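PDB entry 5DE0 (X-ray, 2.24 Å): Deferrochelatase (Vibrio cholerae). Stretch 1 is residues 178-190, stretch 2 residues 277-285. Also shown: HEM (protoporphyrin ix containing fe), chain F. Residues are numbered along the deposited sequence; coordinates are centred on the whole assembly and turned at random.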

# COMPACT_ATOMS: atom_id res chain seq x y z
N ARG B 178 5.93 -10.92 -10.03
CA ARG B 178 5.46 -9.55 -9.92
C ARG B 178 5.55 -8.86 -11.27
O ARG B 178 6.64 -8.68 -11.82
CB ARG B 178 6.26 -8.77 -8.87
CG ARG B 178 5.72 -7.37 -8.65
CD ARG B 178 6.11 -6.80 -7.30
NE ARG B 178 7.51 -6.41 -7.23
CZ ARG B 178 7.99 -5.27 -7.73
NH1 ARG B 178 7.18 -4.42 -8.34
NH2 ARG B 178 9.28 -4.99 -7.61
N PHE B 179 4.40 -8.47 -11.80
CA PHE B 179 4.36 -7.80 -13.10
C PHE B 179 4.24 -6.29 -12.97
O PHE B 179 3.52 -5.78 -12.11
CB PHE B 179 3.20 -8.35 -13.93
CG PHE B 179 3.49 -9.67 -14.58
CD1 PHE B 179 3.18 -10.85 -13.94
CD2 PHE B 179 4.09 -9.72 -15.83
CE1 PHE B 179 3.46 -12.06 -14.54
CE2 PHE B 179 4.37 -10.92 -16.43
CZ PHE B 179 4.05 -12.10 -15.78
N VAL B 180 4.96 -5.58 -13.83
CA VAL B 180 4.87 -4.13 -13.89
C VAL B 180 4.20 -3.73 -15.21
O VAL B 180 4.67 -4.10 -16.29
CB VAL B 180 6.25 -3.46 -13.79
CG1 VAL B 180 6.11 -1.94 -13.83
CG2 VAL B 180 6.96 -3.90 -12.52
N HIS B 181 3.12 -2.97 -15.11
CA HIS B 181 2.30 -2.65 -16.27
C HIS B 181 2.72 -1.36 -16.97
O HIS B 181 3.19 -0.41 -16.34
CB HIS B 181 0.82 -2.54 -15.86
CG HIS B 181 0.18 -3.85 -15.55
ND1 HIS B 181 0.87 -5.04 -15.58
CD2 HIS B 181 -1.09 -4.16 -15.21
CE1 HIS B 181 0.05 -6.03 -15.27
NE2 HIS B 181 -1.14 -5.52 -15.04
N ASN B 182 2.56 -1.35 -18.29
CA ASN B 182 2.71 -0.14 -19.09
C ASN B 182 1.32 0.34 -19.51
O ASN B 182 0.88 0.09 -20.63
CB ASN B 182 3.59 -0.39 -20.31
CG ASN B 182 3.98 0.89 -21.04
OD1 ASN B 182 3.32 1.92 -20.90
ND2 ASN B 182 5.06 0.82 -21.81
N LEU B 183 0.64 1.02 -18.60
CA LEU B 183 -0.74 1.45 -18.83
C LEU B 183 -0.94 2.42 -20.02
O LEU B 183 -1.92 2.28 -20.75
CB LEU B 183 -1.31 2.09 -17.56
CG LEU B 183 -1.50 1.13 -16.38
CD1 LEU B 183 -2.22 1.82 -15.24
CD2 LEU B 183 -2.26 -0.12 -16.82
N PRO B 184 -0.03 3.40 -20.21
CA PRO B 184 -0.24 4.27 -21.38
C PRO B 184 -0.20 3.53 -22.71
O PRO B 184 -1.03 3.80 -23.58
CB PRO B 184 0.93 5.26 -21.28
CG PRO B 184 1.25 5.31 -19.83
CD PRO B 184 1.05 3.91 -19.34
N ALA B 185 0.75 2.61 -22.87
CA ALA B 185 0.86 1.83 -24.10
C ALA B 185 -0.38 0.96 -24.29
O ALA B 185 -0.86 0.79 -25.41
CB ALA B 185 2.11 0.97 -24.07
N TRP B 186 -0.90 0.42 -23.19
CA TRP B 186 -2.10 -0.40 -23.23
C TRP B 186 -3.33 0.44 -23.52
O TRP B 186 -4.29 -0.03 -24.14
CB TRP B 186 -2.26 -1.16 -21.91
CG TRP B 186 -3.55 -1.92 -21.80
CD1 TRP B 186 -4.66 -1.55 -21.10
CD2 TRP B 186 -3.86 -3.17 -22.43
NE1 TRP B 186 -5.64 -2.49 -21.24
CE2 TRP B 186 -5.18 -3.49 -22.05
CE3 TRP B 186 -3.16 -4.04 -23.26
CZ2 TRP B 186 -5.81 -4.66 -22.48
CZ3 TRP B 186 -3.79 -5.20 -23.69
CH2 TRP B 186 -5.10 -5.50 -23.30
N ASN B 187 -3.30 1.69 -23.08
CA ASN B 187 -4.42 2.61 -23.27
C ASN B 187 -4.63 2.98 -24.73
O ASN B 187 -5.74 3.34 -25.14
CB ASN B 187 -4.21 3.87 -22.43
CG ASN B 187 -5.41 4.81 -22.47
OD1 ASN B 187 -6.56 4.37 -22.54
ND2 ASN B 187 -5.15 6.11 -22.43
N ARG B 188 -3.56 2.89 -25.52
CA ARG B 188 -3.62 3.25 -26.94
C ARG B 188 -4.57 2.35 -27.71
O ARG B 188 -5.27 2.79 -28.61
CB ARG B 188 -2.22 3.20 -27.57
CG ARG B 188 -1.17 4.05 -26.86
CD ARG B 188 -0.13 4.57 -27.84
NE ARG B 188 0.30 3.54 -28.79
CZ ARG B 188 1.40 2.81 -28.66
NH1 ARG B 188 2.20 2.98 -27.62
NH2 ARG B 188 1.70 1.90 -29.58
N LEU B 189 -4.60 1.07 -27.34
CA LEU B 189 -5.45 0.09 -28.01
C LEU B 189 -6.92 0.29 -27.67
O LEU B 189 -7.27 0.60 -26.53
CB LEU B 189 -5.02 -1.33 -27.66
CG LEU B 189 -3.82 -1.92 -28.41
CD1 LEU B 189 -2.51 -1.24 -28.03
CD2 LEU B 189 -3.74 -3.43 -28.18
N ASN B 190 -7.78 0.10 -28.67
CA ASN B 190 -9.22 0.22 -28.47
C ASN B 190 -9.79 -1.03 -27.80
O ASN B 190 -9.08 -2.01 -27.59
CB ASN B 190 -9.92 0.46 -29.81
CG ASN B 190 -9.65 -0.64 -30.82
OD1 ASN B 190 -10.40 -1.61 -30.92
ND2 ASN B 190 -8.56 -0.50 -31.57
N LEU B 277 -0.18 -10.23 -24.28
CA LEU B 277 -0.29 -9.47 -23.04
C LEU B 277 1.07 -8.97 -22.56
O LEU B 277 1.17 -7.91 -21.95
CB LEU B 277 -0.94 -10.32 -21.94
CG LEU B 277 -1.02 -9.73 -20.53
CD1 LEU B 277 -1.83 -8.44 -20.52
CD2 LEU B 277 -1.61 -10.74 -19.56
N LEU B 278 2.12 -9.73 -22.87
CA LEU B 278 3.47 -9.41 -22.43
C LEU B 278 4.06 -8.22 -23.19
O LEU B 278 5.20 -7.82 -22.95
CB LEU B 278 4.38 -10.62 -22.58
CG LEU B 278 4.01 -11.81 -21.68
CD1 LEU B 278 4.92 -13.00 -21.93
CD2 LEU B 278 4.03 -11.40 -20.22
N ARG B 279 3.28 -7.66 -24.11
CA ARG B 279 3.66 -6.44 -24.81
C ARG B 279 3.44 -5.22 -23.91
O ARG B 279 4.01 -4.16 -24.14
CB ARG B 279 2.87 -6.27 -26.11
CG ARG B 279 3.25 -7.24 -27.21
CD ARG B 279 2.23 -7.20 -28.33
NE ARG B 279 2.01 -5.83 -28.80
CZ ARG B 279 0.96 -5.46 -29.53
NH1 ARG B 279 0.03 -6.35 -29.86
NH2 ARG B 279 0.83 -4.20 -29.92
N PHE B 280 2.60 -5.40 -22.90
CA PHE B 280 2.15 -4.29 -22.08
C PHE B 280 2.44 -4.50 -20.59
O PHE B 280 2.04 -3.70 -19.75
CB PHE B 280 0.65 -4.05 -22.29
CG PHE B 280 0.27 -3.93 -23.74
CD1 PHE B 280 0.36 -2.72 -24.40
CD2 PHE B 280 -0.19 -5.04 -24.44
CE1 PHE B 280 0.00 -2.60 -25.73
CE2 PHE B 280 -0.54 -4.93 -25.77
CZ PHE B 280 -0.45 -3.71 -26.42
N THR B 281 3.13 -5.59 -20.28
CA THR B 281 3.55 -5.86 -18.91
C THR B 281 4.83 -6.68 -18.90
O THR B 281 5.13 -7.40 -19.85
CB THR B 281 2.45 -6.59 -18.11
OG1 THR B 281 2.85 -6.69 -16.73
CG2 THR B 281 2.21 -7.98 -18.67
N LYS B 282 5.60 -6.56 -17.82
CA LYS B 282 6.86 -7.27 -17.69
C LYS B 282 7.03 -7.85 -16.29
O LYS B 282 6.77 -7.18 -15.29
CB LYS B 282 8.04 -6.34 -18.01
CG LYS B 282 8.05 -5.81 -19.44
CD LYS B 282 9.21 -4.86 -19.66
CE LYS B 282 9.24 -4.36 -21.10
NZ LYS B 282 10.38 -3.43 -21.34
N ALA B 283 7.48 -9.10 -16.22
CA ALA B 283 7.77 -9.74 -14.94
C ALA B 283 9.08 -9.20 -14.37
O ALA B 283 10.08 -9.11 -15.08
CB ALA B 283 7.83 -11.25 -15.10
N VAL B 284 9.07 -8.84 -13.09
CA VAL B 284 10.26 -8.31 -12.44
C VAL B 284 10.79 -9.30 -11.41
O VAL B 284 11.95 -9.22 -10.99
CB VAL B 284 9.96 -6.94 -11.77
CG1 VAL B 284 9.20 -7.13 -10.47
CG2 VAL B 284 11.26 -6.17 -11.53
N THR B 285 9.94 -10.24 -11.00
CA THR B 285 10.35 -11.33 -10.13
C THR B 285 9.82 -12.65 -10.67
O THR B 285 8.94 -12.66 -11.53
CB THR B 285 9.85 -11.14 -8.68
OG1 THR B 285 8.42 -11.10 -8.67
CG2 THR B 285 10.40 -9.86 -8.07
CHA HEM F . -6.91 -16.09 -17.32
CHB HEM F . -2.73 -18.18 -16.03
CHC HEM F . -0.51 -13.86 -16.06
CHD HEM F . -4.84 -11.73 -16.49
C1A HEM F . -5.97 -17.04 -16.97
C2A HEM F . -6.20 -18.46 -16.86
C3A HEM F . -5.05 -19.04 -16.50
C4A HEM F . -4.05 -18.00 -16.37
CMA HEM F . -4.80 -20.54 -16.26
CAA HEM F . -7.54 -19.18 -17.11
CBA HEM F . -7.48 -19.86 -18.48
CGA HEM F . -8.83 -20.43 -18.83
O1A HEM F . -9.71 -19.65 -19.27
O2A HEM F . -9.01 -21.67 -18.68
C1B HEM F . -1.76 -17.21 -16.01
C2B HEM F . -0.33 -17.45 -15.91
C3B HEM F . 0.29 -16.28 -15.91
C4B HEM F . -0.71 -15.23 -16.02
CMB HEM F . 0.35 -18.84 -15.81
CAB HEM F . 1.83 -16.15 -15.82
CBB HEM F . 2.45 -14.97 -15.76
C1C HEM F . -1.49 -12.89 -16.14
C2C HEM F . -1.29 -11.45 -16.09
C3C HEM F . -2.49 -10.87 -16.21
C4C HEM F . -3.48 -11.92 -16.34
CMC HEM F . 0.10 -10.78 -15.93
CAC HEM F . -2.89 -9.37 -16.23
CBC HEM F . -2.02 -8.35 -16.23
C1D HEM F . -5.77 -12.67 -16.87
C2D HEM F . -7.08 -12.38 -17.40
C3D HEM F . -7.73 -13.74 -17.66
C4D HEM F . -6.75 -14.72 -17.26
CMD HEM F . -7.70 -10.99 -17.66
CAD HEM F . -9.14 -14.00 -18.24
CBD HEM F . -10.18 -14.02 -17.13
CGD HEM F . -9.92 -15.18 -16.20
O1D HEM F . -9.31 -14.96 -15.13
O2D HEM F . -10.33 -16.33 -16.54
NA HEM F . -4.65 -16.79 -16.67
NB HEM F . -1.95 -15.84 -16.07
NC HEM F . -2.84 -13.13 -16.30
ND HEM F . -5.62 -14.05 -16.80
FE HEM F . -3.76 -14.94 -16.55

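Two antiparallel strands, residues 178-181 and 281-283, pair edge to edge, and the pairing is extended past its end by Phe280, whose ring packs against the short helix that follows the first strand; together the two stretches bury 765 Å². The strands run at 152° to one another, with their axes 4.4 Å apart at closest approach. At the centre, Val180 and Lys282 form a hydrogen-bonded pair: Val180 N donates to Lys282 O at 2.8 Å, and Lys282 N returns the bond to Val180 O at 3.0 Å. The ladder continues at both ends, with Val284 N to Arg178 O at 2.7 Å and Asn182 N to Phe280 O at 2.8 Å. The non-hydrogen-bonded pairs Phe179-Ala283 and His181-Thr281 bring their CA atoms to 4.3 Å, close enough for a CA-H...O contact from Phe179 CA to Lys282 O (3.3 Å).

Phe179, His181, Thr281 and Ala283 put their side chains on one face of the sheet, the buried one, beside the heme. The small methyl of Ala283 lies over one face of the Phe179 ring, with CB 3.7 Å from Phe179 CE2, while heme CMC lies over the opposite face; Leu278 CD2 adds an apolar contact 3.8 Å from Phe179 CE2. The imidazole of His181 meets the hydroxyl of Thr281 at its edge, His181 ND1 to Thr281 OG1 2.8 Å, a hydrogen bond in which either could be the donor. This satisfies ND1 in a buried site, while His181 NE2 is bonded elsewhere in the structure and approaches heme CBC at 3.2 Å.

The other face, carrying Val180 and Lys282, is more open, and the long side chain of Lys282 extends with chi2 to chi4 all t. Beyond the strand pairing, Thr285 points toward the first stretch and uses its hydroxyl in place of a backbone acceptor, Arg178 N donating to Thr285 OG1 at 2.8 Å. The Arg178 guanidinium has Val284 CG1 over one face, 3.5 Å from Arg178 CZ, so an apolar methyl covers its flat surface.

At the other end, Asn182 caps the helix through a weak bond from Ala185 N to Asn182 OD1 (3.3 Å). The helix offers a mostly apolar surface to Phe280, the residue most covered by the contact. Trp186 directs its edge at the Phe280 face: Trp186 CE3 lies 3.3 Å from Phe280 CD2, and the six-membered ring of Trp186 stands at 77° to the Phe280 ring, centroids 5.0 Å apart. Ala185 CB reaches Phe280 CD1 at 4.1 Å, and just past the helix, Leu189 CD1 touches Phe280 CZ at 3.6 Å.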